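Local structure of glutaredoxin (Methanosarcina mazei, 3NZN) at residues I25-S30 / E67-F72; K40-L45 / K95-S100; V52-L57 / E63-E68; S75-T80 / A88-K93. The protein probably acts as a thiol-disulfide oxidoreductase of the glutaredoxin family, passing electrons through a redox-active cysteine pair on a thioredoxin fold. All coordinates share one frame; numbering follows the deposited sequence.

Contact 1. Residues I25-S30 / E67-F72; sequences IMYGLS and EEVRRF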
loop_
_atom_site.group_PDB
_atom_site.type_symbol
_atom_site.label_atom_id
_atom_site.label_comp_id
_atom_site.label_asym_id
_atom_site.label_seq_id
_atom_site.Cartn_x
_atom_site.Cartn_y
_atom_site.Cartn_z
ATOM N N ILE A 25 17.842 0.315 -10.263
ATOM C CA ILE A 25 17.083 0.134 -9.007
ATOM C C ILE A 25 15.769 -0.597 -9.282
ATOM O O ILE A 25 15.052 -0.250 -10.113
ATOM C CB ILE A 25 16.902 1.455 -8.258
ATOM C CG1 ILE A 25 16.160 1.213 -6.923
ATOM C CG2 ILE A 25 16.178 2.390 -9.052
ATOM C CD1 ILE A 25 16.467 2.267 -5.936
ATOM N N MET A 26 15.622 -1.691 -8.539
ATOM C CA MET A 26 14.360 -2.433 -8.585
ATOM C C MET A 26 13.503 -2.117 -7.327
ATOM O O MET A 26 13.925 -2.322 -6.264
ATOM C CB MET A 26 14.593 -3.960 -8.643
ATOM C CG MET A 26 13.262 -4.787 -8.805
ATOM S SD MET A 26 13.319 -6.565 -8.275
ATOM C CE MET A 26 15.032 -6.561 -7.961
ATOM N N TYR A 27 12.338 -1.522 -7.597
ATOM C CA TYR A 27 11.296 -1.397 -6.555
ATOM C C TYR A 27 10.411 -2.640 -6.584
ATOM O O TYR A 27 9.876 -2.975 -7.539
ATOM C CB TYR A 27 10.479 -0.136 -6.751
ATOM C CG TYR A 27 11.319 1.094 -6.528
ATOM C CD1 TYR A 27 11.448 1.652 -5.264
ATOM C CD2 TYR A 27 11.949 1.736 -7.580
ATOM C CE1 TYR A 27 12.220 2.795 -5.059
ATOM C CE2 TYR A 27 12.728 2.878 -7.360
ATOM C CZ TYR A 27 12.849 3.378 -6.134
ATOM O OH TYR A 27 13.629 4.514 -6.056
ATOM N N GLY A 28 10.321 -3.264 -5.403
ATOM C CA GLY A 28 9.532 -4.468 -5.299
ATOM C C GLY A 28 8.754 -4.550 -3.975
ATOM O O GLY A 28 8.754 -3.585 -3.200
ATOM N N LEU A 29 8.164 -5.684 -3.732
ATOM C CA LEU A 29 7.538 -6.006 -2.452
ATOM C C LEU A 29 8.238 -7.248 -1.897
ATOM O O LEU A 29 8.651 -8.108 -2.670
ATOM C CB LEU A 29 6.042 -6.313 -2.644
ATOM C CG LEU A 29 5.196 -5.236 -3.292
ATOM C CD1 LEU A 29 3.764 -5.643 -3.535
ATOM C CD2 LEU A 29 5.262 -3.881 -2.596
ATOM N N SER A 30 8.325 -7.369 -0.590
ATOM C CA SER A 30 8.956 -8.465 0.028
ATOM C C SER A 30 8.313 -9.841 -0.242
ATOM O O SER A 30 8.927 -10.859 -0.199
ATOM C CB SER A 30 9.178 -8.205 1.490
ATOM O OG SER A 30 7.915 -8.250 2.172
ATOM N N GLU A 67 6.231 7.589 -4.638
ATOM C CA GLU A 67 6.269 8.654 -5.610
ATOM C C GLU A 67 7.271 8.371 -6.705
ATOM O O GLU A 67 7.014 8.731 -7.872
ATOM C CB GLU A 67 6.653 9.964 -4.927
ATOM C CG GLU A 67 5.650 10.531 -4.017
ATOM C CD GLU A 67 6.170 11.649 -3.044
ATOM O OE1 GLU A 67 7.396 11.871 -2.781
ATOM O OE2 GLU A 67 5.302 12.271 -2.421
ATOM N N GLU A 68 8.417 7.794 -6.382
ATOM C CA GLU A 68 9.379 7.461 -7.421
ATOM C C GLU A 68 8.826 6.403 -8.403
ATOM O O GLU A 68 8.997 6.533 -9.604
ATOM C CB GLU A 68 10.654 6.992 -6.777
ATOM C CG GLU A 68 11.702 6.515 -7.773
ATOM C CD GLU A 68 12.399 7.605 -8.536
ATOM O OE1 GLU A 68 12.091 8.820 -8.360
ATOM O OE2 GLU A 68 13.349 7.241 -9.348
ATOM N N VAL A 69 8.223 5.349 -7.873
ATOM C CA VAL A 69 7.601 4.368 -8.710
ATOM C C VAL A 69 6.530 5.015 -9.575
ATOM O O VAL A 69 6.446 4.810 -10.747
ATOM C CB VAL A 69 7.018 3.222 -7.878
ATOM C CG1 VAL A 69 6.230 2.293 -8.740
ATOM C CG2 VAL A 69 8.127 2.480 -7.188
ATOM N N ARG A 70 5.654 5.846 -8.969
ATOM C CA ARG A 70 4.584 6.423 -9.756
ATOM C C ARG A 70 5.058 7.295 -10.926
ATOM O O ARG A 70 4.498 7.304 -11.918
ATOM C CB ARG A 70 3.678 7.255 -8.805
ATOM C CG ARG A 70 2.501 7.864 -9.496
ATOM C CD ARG A 70 1.599 8.635 -8.412
ATOM N NE ARG A 70 0.774 7.683 -7.629
ATOM C CZ ARG A 70 0.781 7.549 -6.328
ATOM N NH1 ARG A 70 0.017 6.647 -5.772
ATOM N NH2 ARG A 70 1.512 8.267 -5.597
ATOM N N ARG A 71 6.141 7.986 -10.685
ATOM C CA ARG A 71 6.753 8.836 -11.743
ATOM C C ARG A 71 7.047 8.034 -13.032
ATOM O O ARG A 71 6.791 8.486 -14.111
ATOM C CB ARG A 71 8.027 9.492 -11.250
ATOM C CG ARG A 71 8.858 10.179 -12.317
ATOM C CD ARG A 71 10.141 10.675 -11.726
ATOM N NE ARG A 71 11.168 10.913 -12.722
ATOM C CZ ARG A 71 12.398 11.195 -12.392
ATOM N NH1 ARG A 71 12.737 11.283 -11.141
ATOM N NH2 ARG A 71 13.294 11.373 -13.348
ATOM N N PHE A 72 7.562 6.814 -12.835
ATOM C CA PHE A 72 8.012 5.975 -13.918
ATOM C C PHE A 72 6.965 4.935 -14.335
ATOM O O PHE A 72 7.041 4.312 -15.388
ATOM C CB PHE A 72 9.274 5.243 -13.527
ATOM C CG PHE A 72 10.503 6.143 -13.626
ATOM C CD1 PHE A 72 11.117 6.335 -14.824
ATOM C CD2 PHE A 72 11.056 6.706 -12.541
ATOM C CE1 PHE A 72 12.215 7.155 -14.948
ATOM C CE2 PHE A 72 12.200 7.541 -12.689
ATOM C CZ PHE A 72 12.763 7.675 -13.881
#

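Contact 2. Residues K40-L45 / K95-S100; sequences KLLTDL and KEIRES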
loop_
_atom_site.group_PDB
_atom_site.type_symbol
_atom_site.label_atom_id
_atom_site.label_comp_id
_atom_site.label_asym_id
_atom_site.label_seq_id
_atom_site.Cartn_x
_atom_site.Cartn_y
_atom_site.Cartn_z
ATOM N N LYS A 40 16.786 -12.164 -8.901
ATOM C CA LYS A 40 17.647 -13.281 -9.311
ATOM C C LYS A 40 18.271 -13.034 -10.693
ATOM O O LYS A 40 19.440 -13.379 -10.890
ATOM C CB LYS A 40 16.865 -14.541 -9.283
ATOM C CG LYS A 40 16.618 -15.186 -7.989
ATOM C CD LYS A 40 15.591 -16.329 -8.093
ATOM C CE LYS A 40 15.321 -16.915 -6.697
ATOM N NZ LYS A 40 14.829 -16.005 -5.605
ATOM N N LEU A 41 17.515 -12.486 -11.625
ATOM C CA LEU A 41 18.063 -12.157 -12.960
ATOM C C LEU A 41 19.146 -11.154 -12.795
ATOM O O LEU A 41 20.264 -11.334 -13.410
ATOM C CB LEU A 41 16.958 -11.722 -13.898
ATOM C CG LEU A 41 17.462 -11.218 -15.290
ATOM C CD1 LEU A 41 18.109 -12.310 -16.068
ATOM C CD2 LEU A 41 16.290 -10.671 -16.023
ATOM N N LEU A 42 18.953 -10.042 -12.067
ATOM C CA LEU A 42 19.965 -9.038 -11.879
ATOM C C LEU A 42 21.200 -9.623 -11.217
ATOM O O LEU A 42 22.326 -9.296 -11.657
ATOM C CB LEU A 42 19.386 -7.859 -11.105
ATOM C CG LEU A 42 18.261 -7.116 -11.779
ATOM C CD1 LEU A 42 17.552 -6.079 -10.867
ATOM C CD2 LEU A 42 18.672 -6.347 -13.054
ATOM N N THR A 43 21.014 -10.508 -10.261
ATOM C CA THR A 43 22.119 -11.150 -9.610
ATOM C C THR A 43 22.899 -12.021 -10.663
ATOM O O THR A 43 24.110 -12.006 -10.732
ATOM C CB THR A 43 21.592 -12.025 -8.482
ATOM O OG1 THR A 43 20.937 -11.184 -7.515
ATOM C CG2 THR A 43 22.628 -12.812 -7.807
ATOM N N ASP A 44 22.154 -12.772 -11.451
ATOM C CA ASP A 44 22.780 -13.711 -12.383
ATOM C C ASP A 44 23.459 -13.013 -13.523
ATOM O O ASP A 44 24.370 -13.625 -14.142
ATOM C CB ASP A 44 21.662 -14.653 -12.950
ATOM C CG ASP A 44 21.150 -15.678 -11.922
ATOM O OD1 ASP A 44 21.777 -15.749 -10.818
ATOM O OD2 ASP A 44 20.181 -16.371 -12.243
ATOM N N LEU A 45 23.108 -11.773 -13.851
ATOM C CA LEU A 45 23.792 -10.951 -14.890
ATOM C C LEU A 45 25.042 -10.360 -14.343
ATOM O O LEU A 45 25.879 -9.844 -15.098
ATOM C CB LEU A 45 22.861 -9.923 -15.465
ATOM C CG LEU A 45 21.686 -10.378 -16.221
ATOM C CD1 LEU A 45 20.743 -9.225 -16.611
ATOM C CD2 LEU A 45 22.049 -11.109 -17.504
ATOM N N LYS A 95 13.983 -10.740 -21.321
ATOM C CA LYS A 95 14.732 -10.261 -22.465
ATOM C C LYS A 95 14.937 -8.720 -22.415
ATOM O O LYS A 95 16.015 -8.197 -22.653
ATOM C CB LYS A 95 14.065 -10.690 -23.747
ATOM C CG LYS A 95 14.824 -10.220 -24.997
ATOM C CD LYS A 95 14.166 -10.748 -26.294
ATOM C CE LYS A 95 14.821 -10.358 -27.544
ATOM N NZ LYS A 95 13.988 -11.024 -28.654
ATOM N N GLU A 96 13.872 -8.009 -22.072
ATOM C CA GLU A 96 13.966 -6.579 -22.017
ATOM C C GLU A 96 14.944 -6.098 -20.981
ATOM O O GLU A 96 15.687 -5.139 -21.203
ATOM C CB GLU A 96 12.557 -5.960 -21.806
ATOM C CG GLU A 96 12.566 -4.476 -21.929
ATOM C CD GLU A 96 11.182 -3.853 -21.731
ATOM O OE1 GLU A 96 10.189 -4.569 -21.649
ATOM O OE2 GLU A 96 11.088 -2.633 -21.659
ATOM N N ILE A 97 14.957 -6.730 -19.815
ATOM C CA ILE A 97 15.866 -6.363 -18.779
ATOM C C ILE A 97 17.305 -6.602 -19.226
ATOM O O ILE A 97 18.145 -5.721 -19.132
ATOM C CB ILE A 97 15.591 -7.111 -17.472
ATOM C CG1 ILE A 97 14.250 -6.608 -16.868
ATOM C CG2 ILE A 97 16.663 -6.935 -16.494
ATOM C CD1 ILE A 97 13.683 -7.549 -15.757
ATOM N N ARG A 98 17.607 -7.841 -19.714
ATOM C CA ARG A 98 18.983 -8.129 -20.117
ATOM C C ARG A 98 19.434 -7.249 -21.262
ATOM O O ARG A 98 20.579 -6.754 -21.244
ATOM C CB ARG A 98 19.220 -9.588 -20.335
ATOM C CG ARG A 98 18.525 -10.246 -21.520
ATOM C CD ARG A 98 19.408 -10.207 -22.797
ATOM N NE ARG A 98 18.769 -10.972 -23.799
ATOM C CZ ARG A 98 19.208 -11.120 -25.029
ATOM N NH1 ARG A 98 20.214 -10.436 -25.448
ATOM N NH2 ARG A 98 18.536 -11.915 -25.858
ATOM N N GLU A 99 18.598 -6.977 -22.204
ATOM C CA GLU A 99 19.019 -6.136 -23.336
ATOM C C GLU A 99 19.272 -4.720 -22.884
ATOM O O GLU A 99 20.227 -4.050 -23.260
ATOM C CB GLU A 99 18.031 -6.197 -24.436
ATOM C CG GLU A 99 17.983 -7.520 -25.164
ATOM C CD GLU A 99 17.208 -7.602 -26.405
ATOM O OE1 GLU A 99 16.407 -6.724 -26.663
ATOM O OE2 GLU A 99 17.435 -8.602 -27.172
ATOM N N SER A 100 18.368 -4.184 -22.014
ATOM C CA SER A 100 18.531 -2.833 -21.575
ATOM C C SER A 100 19.786 -2.646 -20.811
ATOM O O SER A 100 20.376 -1.562 -20.879
ATOM C CB SER A 100 17.326 -2.441 -20.652
ATOM O OG SER A 100 16.126 -2.394 -21.372
#

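Contact 3. Residues V52-L57 / E63-E68; sequences VYVDRL and EEAVEE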
loop_
_atom_site.group_PDB
_atom_site.type_symbol
_atom_site.label_atom_id
_atom_site.label_comp_id
_atom_site.label_asym_id
_atom_site.label_seq_id
_atom_site.Cartn_x
_atom_site.Cartn_y
_atom_site.Cartn_z
ATOM N N VAL A 52 14.647 -2.261 -3.390
ATOM C CA VAL A 52 13.850 -1.676 -2.246
ATOM C C VAL A 52 12.581 -2.476 -2.182
ATOM O O VAL A 52 11.891 -2.701 -3.139
ATOM C CB VAL A 52 13.515 -0.215 -2.585
ATOM C CG1 VAL A 52 12.618 0.415 -1.488
ATOM C CG2 VAL A 52 14.821 0.606 -2.734
ATOM N N TYR A 53 12.257 -2.880 -0.884
ATOM C CA TYR A 53 10.984 -3.515 -0.629
ATOM C C TYR A 53 10.005 -2.464 -0.068
ATOM O O TYR A 53 10.160 -2.054 1.140
ATOM C CB TYR A 53 11.146 -4.656 0.357
ATOM C CG TYR A 53 11.914 -5.841 -0.199
ATOM C CD1 TYR A 53 11.732 -6.273 -1.509
ATOM C CD2 TYR A 53 12.801 -6.528 0.574
ATOM C CE1 TYR A 53 12.444 -7.352 -1.999
ATOM C CE2 TYR A 53 13.538 -7.633 0.067
ATOM C CZ TYR A 53 13.340 -8.000 -1.204
ATOM O OH TYR A 53 14.092 -9.062 -1.723
ATOM N N VAL A 54 9.191 -1.949 -0.872
ATOM C CA VAL A 54 8.404 -0.765 -0.552
ATOM C C VAL A 54 7.414 -1.130 0.670
ATOM O O VAL A 54 7.217 -0.185 1.498
ATOM C CB VAL A 54 7.598 -0.290 -1.732
ATOM C CG1 VAL A 54 6.668 0.820 -1.405
ATOM C CG2 VAL A 54 8.553 0.236 -2.881
ATOM N N ASP A 55 6.986 -2.316 0.746
ATOM C CA ASP A 55 6.085 -2.667 1.855
ATOM C C ASP A 55 6.811 -2.747 3.144
ATOM O O ASP A 55 6.126 -2.822 4.201
ATOM C CB ASP A 55 5.472 -3.991 1.595
ATOM C CG ASP A 55 6.473 -5.103 1.484
ATOM O OD1 ASP A 55 7.439 -5.013 0.683
ATOM O OD2 ASP A 55 6.304 -6.168 2.051
ATOM N N ARG A 56 8.129 -2.688 3.241
ATOM C CA ARG A 56 8.891 -2.669 4.448
ATOM C C ARG A 56 9.326 -1.291 4.862
ATOM O O ARG A 56 10.008 -1.134 5.825
ATOM C CB ARG A 56 10.061 -3.654 4.383
ATOM C CG ARG A 56 9.559 -5.050 4.394
ATOM C CD ARG A 56 10.581 -6.039 4.561
ATOM N NE ARG A 56 10.021 -7.374 4.752
ATOM C CZ ARG A 56 10.798 -8.442 4.533
ATOM N NH1 ARG A 56 12.054 -8.259 4.240
ATOM N NH2 ARG A 56 10.315 -9.667 4.657
ATOM N N LEU A 57 8.930 -0.299 4.098
ATOM C CA LEU A 57 9.276 1.079 4.432
ATOM C C LEU A 57 8.164 1.707 5.239
ATOM O O LEU A 57 7.021 1.325 5.097
ATOM C CB LEU A 57 9.553 1.858 3.167
ATOM C CG LEU A 57 10.685 1.403 2.257
ATOM C CD1 LEU A 57 10.636 2.221 0.992
ATOM C CD2 LEU A 57 12.066 1.501 2.966
ATOM N N GLU A 63 6.660 6.998 1.420
ATOM C CA GLU A 63 5.999 7.974 0.592
ATOM C C GLU A 63 6.891 8.275 -0.636
ATOM O O GLU A 63 6.424 8.334 -1.774
ATOM C CB GLU A 63 5.708 9.244 1.358
ATOM C CG GLU A 63 4.961 10.274 0.580
ATOM C CD GLU A 63 4.560 11.522 1.383
ATOM O OE1 GLU A 63 4.884 11.524 2.587
ATOM O OE2 GLU A 63 3.935 12.440 0.772
ATOM N N GLU A 64 8.158 8.541 -0.370
ATOM C CA GLU A 64 9.090 8.895 -1.380
ATOM C C GLU A 64 9.307 7.730 -2.393
ATOM O O GLU A 64 9.427 7.916 -3.603
ATOM C CB GLU A 64 10.390 9.307 -0.827
ATOM C CG GLU A 64 10.366 10.619 -0.116
ATOM C CD GLU A 64 11.540 10.882 0.833
ATOM O OE1 GLU A 64 12.394 10.047 1.049
ATOM O OE2 GLU A 64 11.625 11.986 1.385
ATOM N N ALA A 65 9.304 6.486 -1.922
ATOM C CA ALA A 65 9.460 5.342 -2.817
ATOM C C ALA A 65 8.275 5.231 -3.728
ATOM O O ALA A 65 8.445 4.972 -4.941
ATOM C CB ALA A 65 9.727 4.074 -2.007
ATOM N N VAL A 66 7.050 5.356 -3.188
ATOM C CA VAL A 66 5.888 5.267 -4.011
ATOM C C VAL A 66 5.874 6.373 -5.036
ATOM O O VAL A 66 5.486 6.153 -6.178
ATOM C CB VAL A 66 4.598 5.214 -3.165
ATOM C CG1 VAL A 66 3.406 5.445 -4.063
ATOM C CG2 VAL A 66 4.583 3.874 -2.366
ATOM N N GLU A 67 6.231 7.589 -4.638
ATOM C CA GLU A 67 6.269 8.654 -5.610
ATOM C C GLU A 67 7.271 8.371 -6.705
ATOM O O GLU A 67 7.014 8.731 -7.872
ATOM C CB GLU A 67 6.653 9.964 -4.927
ATOM C CG GLU A 67 5.650 10.531 -4.017
ATOM C CD GLU A 67 6.170 11.649 -3.044
ATOM O OE1 GLU A 67 7.396 11.871 -2.781
ATOM O OE2 GLU A 67 5.302 12.271 -2.421
ATOM N N GLU A 68 8.417 7.794 -6.382
ATOM C CA GLU A 68 9.379 7.461 -7.421
ATOM C C GLU A 68 8.826 6.403 -8.403
ATOM O O GLU A 68 8.997 6.533 -9.604
ATOM C CB GLU A 68 10.654 6.992 -6.777
ATOM C CG GLU A 68 11.702 6.515 -7.773
ATOM C CD GLU A 68 12.399 7.605 -8.536
ATOM O OE1 GLU A 68 12.091 8.820 -8.360
ATOM O OE2 GLU A 68 13.349 7.241 -9.348
#

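Contact 4. Residues S75-T80 / A88-K93; sequences SVSFPT and AIVGFK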
loop_
_atom_site.group_PDB
_atom_site.type_symbol
_atom_site.label_atom_id
_atom_site.label_comp_id
_atom_site.label_asym_id
_atom_site.label_seq_id
_atom_site.Cartn_x
_atom_site.Cartn_y
_atom_site.Cartn_z
ATOM N N SER A 75 0.857 2.997 -12.713
ATOM C CA SER A 75 0.117 1.896 -12.118
ATOM C C SER A 75 0.537 1.619 -10.671
ATOM O O SER A 75 -0.160 0.853 -9.931
ATOM C CB SER A 75 0.153 0.641 -12.942
ATOM O OG SER A 75 -0.367 0.846 -14.184
ATOM N N VAL A 76 1.737 2.045 -10.283
ATOM C CA VAL A 76 2.307 1.687 -8.990
ATOM C C VAL A 76 2.183 0.212 -8.770
ATOM O O VAL A 76 1.562 -0.333 -7.856
ATOM C CB VAL A 76 1.722 2.541 -7.850
ATOM C CG1 VAL A 76 2.515 2.349 -6.611
ATOM C CG2 VAL A 76 1.693 4.001 -8.306
ATOM N N SER A 77 2.954 -0.504 -9.620
ATOM C CA SER A 77 2.995 -1.943 -9.631
ATOM C C SER A 77 4.453 -2.419 -9.541
ATOM O O SER A 77 5.383 -1.649 -9.751
ATOM C CB SER A 77 2.269 -2.503 -10.785
ATOM O OG SER A 77 2.887 -2.125 -12.014
ATOM N N PHE A 78 4.588 -3.692 -9.242
ATOM C CA PHE A 78 5.877 -4.240 -8.799
ATOM C C PHE A 78 6.124 -5.594 -9.455
ATOM O O PHE A 78 5.227 -6.431 -9.524
ATOM C CB PHE A 78 5.865 -4.433 -7.270
ATOM C CG PHE A 78 5.616 -3.130 -6.590
ATOM C CD1 PHE A 78 6.643 -2.222 -6.374
ATOM C CD2 PHE A 78 4.317 -2.686 -6.233
ATOM C CE1 PHE A 78 6.417 -1.007 -5.834
ATOM C CE2 PHE A 78 4.119 -1.439 -5.692
ATOM C CZ PHE A 78 5.114 -0.622 -5.514
ATOM N N PRO A 79 7.365 -5.868 -9.923
ATOM C CA PRO A 79 8.465 -4.972 -9.806
ATOM C C PRO A 79 8.449 -3.826 -10.808
ATOM O O PRO A 79 7.906 -3.958 -11.889
ATOM C CB PRO A 79 9.668 -5.884 -10.161
ATOM C CG PRO A 79 9.077 -6.960 -11.034
ATOM C CD PRO A 79 7.679 -7.170 -10.444
ATOM N N THR A 80 9.064 -2.708 -10.438
ATOM C CA THR A 80 9.419 -1.640 -11.378
ATOM C C THR A 80 10.944 -1.472 -11.227
ATOM O O THR A 80 11.477 -1.151 -10.195
ATOM C CB THR A 80 8.727 -0.345 -11.074
ATOM O OG1 THR A 80 7.311 -0.499 -11.228
ATOM C CG2 THR A 80 9.119 0.727 -11.949
ATOM N N ALA A 88 12.178 2.526 -17.674
ATOM C CA ALA A 88 11.432 1.792 -16.646
ATOM C C ALA A 88 10.870 0.461 -17.241
ATOM O O ALA A 88 10.245 0.475 -18.297
ATOM C CB ALA A 88 10.308 2.639 -16.090
ATOM N N ILE A 89 11.083 -0.633 -16.546
ATOM C CA ILE A 89 10.559 -1.914 -16.960
ATOM C C ILE A 89 9.644 -2.413 -15.858
ATOM O O ILE A 89 10.027 -2.496 -14.666
ATOM C CB ILE A 89 11.677 -2.955 -17.196
ATOM C CG1 ILE A 89 12.612 -2.352 -18.281
ATOM C CG2 ILE A 89 11.079 -4.255 -17.571
ATOM C CD1 ILE A 89 13.899 -3.209 -18.475
ATOM N N VAL A 90 8.391 -2.643 -16.232
ATOM C CA VAL A 90 7.330 -3.043 -15.287
ATOM C C VAL A 90 7.131 -4.518 -15.462
ATOM O O VAL A 90 6.811 -4.975 -16.541
ATOM C CB VAL A 90 6.131 -2.224 -15.540
ATOM C CG1 VAL A 90 4.981 -2.696 -14.570
ATOM C CG2 VAL A 90 6.383 -0.731 -15.293
ATOM N N GLY A 91 7.239 -5.284 -14.366
ATOM C CA GLY A 91 7.150 -6.710 -14.384
ATOM C C GLY A 91 8.490 -7.395 -14.629
ATOM O O GLY A 91 9.468 -6.775 -14.963
ATOM N N PHE A 92 8.450 -8.687 -14.516
ATOM C CA PHE A 92 9.559 -9.542 -14.921
ATOM C C PHE A 92 9.502 -9.765 -16.409
ATOM O O PHE A 92 8.699 -10.489 -16.896
ATOM C CB PHE A 92 9.508 -10.840 -14.181
ATOM C CG PHE A 92 10.663 -11.741 -14.550
ATOM C CD1 PHE A 92 11.956 -11.472 -14.128
ATOM C CD2 PHE A 92 10.485 -12.862 -15.372
ATOM C CE1 PHE A 92 13.012 -12.269 -14.498
ATOM C CE2 PHE A 92 11.573 -13.673 -15.736
ATOM C CZ PHE A 92 12.795 -13.378 -15.275
ATOM N N LYS A 93 10.318 -8.992 -17.126
ATOM C CA LYS A 93 10.461 -9.034 -18.535
ATOM C C LYS A 93 11.901 -9.372 -18.865
ATOM O O LYS A 93 12.726 -8.480 -18.939
ATOM C CB LYS A 93 10.048 -7.736 -19.172
ATOM C CG LYS A 93 8.460 -7.509 -18.977
ATOM C CD LYS A 93 8.018 -6.207 -19.544
ATOM C CE LYS A 93 7.896 -6.376 -21.065
ATOM N NZ LYS A 93 7.336 -5.092 -21.688
#

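Contact 1. Residues I25-S30 / E67-F72
The Tyr-27 ring reaches from its strand to helix 67-72 and is met at its two ends by neighbouring residues of the helix. At the base, Val-69 brings one methyl, CG2, to 3.5 Å from Tyr-27 CG and equally near Tyr-27 CB, and the two side chains run antiparallel alongside one another. At the far end the Glu-68 chain crosses the tyrosine at about a right angle, its CG 3.3 Å from Tyr-27 OH, with ring and carboxylate planes 52° apart. Both helix groups come at the ring obliquely. Tyr-27 CG stands anti to its carbonyl carbon (chi1 -66°), which lays the ring out toward the helix. In the thioredoxin fold this is the packing of a helix on one face of the central sheet; strand 24-28 is an inner strand, and the ring also touches Val-52 and Ile-82 on its neighbours. Cutting Tyr-27 back to an alanine would probably leave Val-69 CG2 and the Glu-68 methylenes without their partner and open a gap between sheet and helix. Glu-68 CG is brought to the hydroxyl by a first torsion that sets it anti to the backbone N (chi1 176°); the bend at chi2 then turns the carboxylate aside, OE1 forming a long ion pair with Arg-71 NH1 at 3.8 Å. The Arg-71 guanidinium in turn has Phe-72 CE2 over one face, toward the rim.

Contact 2. Residues K40-L45 / K95-S100
Leu-41 has its CG anti to the backbone N (chi1 174°), whereas Leu-42 turns its CG anti to the carbonyl carbon (chi1 -63°), and by these different routes the CD2 methyls of both leucines arrive at Ile-97. The isoleucine receives them on its branch methyl: Leu-41 CD2 lies 3.8 Å from Ile-97 CG2, and Leu-42 CD2 lies 4.0 Å from the same atom. Leu-41 runs obliquely over the isoleucine, its CD2 also near Ile-97 CB and CD1, while Leu-42 crosses it at about a right angle. One turn further on, Leu-45 sets its CD1 methyl 4.0 Å from Arg-98 CB, so that an apolar tip rests on the aliphatic root of a charged chain. The arginine then bends at chi2 and leads its guanidinium away from the leucine, NH1 bonding to the Phe-103 carbonyl; the Leu-45 side chain also touches Phe-103. No hydrogen bond joins the two segments. Within 95-100, Glu-96 O is gripped from opposite faces of its carbonyl plane by Ser-100 N and by Ser-100 OG, the latter at 2.8 Å. The segment axes approach to 10.9 Å at 36°, both helices running broadly the same way. This is the apolar packing of the C-terminal helix beside the helix that starts at the CxxC motif, an arrangement characteristic of the thioredoxin fold.

Contact 3. Residues V52-L57 / E63-E68
Ala-65 CB faces two methyls of segment 52-57: Leu-57 CD1 comes to 3.6 Å from it, and Val-54 CG2 lies 4.1 Å from the same carbon. Beside this, Val-54 CG1 meets Val-66 CG2 at 3.8 Å, the two valines crossing at about a right angle. Val-54 therefore uses both branches: CG1, anti to the backbone N (chi1 174°), for the valine, and CG2 for the alanine. All these contacts are apolar, and no hydrogen bond crosses. The polar bonds are local to each segment. Just after strand 49-53 the chain runs through a short 3-10 segment, in which Arg-56 N bonds to Tyr-53 O and Leu-57 N to Val-54 O, a turn that puts Val-54 and Leu-57 on the same side, facing the helix. The helix carries its ordinary bonds, Glu-67 N to Glu-63 O among them. Outside the pair, Val-54 also touches Tyr-27 of strand 24-28 and Leu-6 of a second subunit. All four touching residues are buried; a helix face of Ala-65 and Val-66, packed through small methyl groups against the turn that leaves an inner strand, is consistent with cohesion by close apolar fit and not by charge.

Contact 4. Residues S75-T80 / A88-K93
The beta hairpin of strands 77-83 and 87-90 begins here, at a cis-proline beside the CxxC helix. The peptide bond before Pro-79 is cis, and Pro-79 O accepts a nearly straight bond from Gly-91 N, 2.9 Å long with an N-H...O angle of 173°. Next to it, Thr-80 and Val-90 form an antiparallel non-hydrogen-bonded pair, their side chains projecting together from the same face of the sheet. A CA-H...O contact from Thr-80 CA to Ile-89 O, 3.5 Å, adds to the pairing. The proline ring lies alongside the glycine backbone, CG 3.7 Å from Gly-91 C; the backbone turn at Gly-91 calls for glycine, since any side chain would press against the carbonyl O of Val-90. Val-90 turns CG1 to Ser-77 OG, 3.4 Å away, and holds CG2 near Thr-80 OG1. Thr-80 OG1, anti to its own carbonyl carbon (chi1 -64°), donates back to Ser-77 O at 2.7 Å, the hydroxyl tilted 25° from that carbonyl plane. Asn-73 ND2 bonds to both Thr-80 OG1 and Ser-77 OG. A valine replacing Thr-80 would probably cost Ser-77 O its hydroxyl donor and leave Asn-73 ND2 with Ser-77 OG but without its second hydroxyl partner. The Pro-79 ring also touches Cys-35 of the disulfide with Cys-32; a cis-proline facing the cysteine pair is a hallmark of the thioredoxin fold's active site.

Contacts 1 and 3 share helix 59-72 and lie on one side of the sheet, centres about 6 Å apart, while contact 2 sits across the chain's centre, about 17 Å from the centre of contact 1 and about 22 Å from that of contact 3. Contact 4 connects the two sides: Tyr-27 N and Thr-80 O, 2.8 Å apart, tie it to contact 1, Val-54 CG2 reaches Phe-78 CE1 in contact 3, and Ile-89 CD1 packs 3.7 Å from Ile-97 CA in contact 2. The CxxC pair belongs to the helix used by contact 2, at the end away from it; contact 4 borders this redox site through its cis-proline, and Tyr-27 of contact 1 lies near the pair without touching.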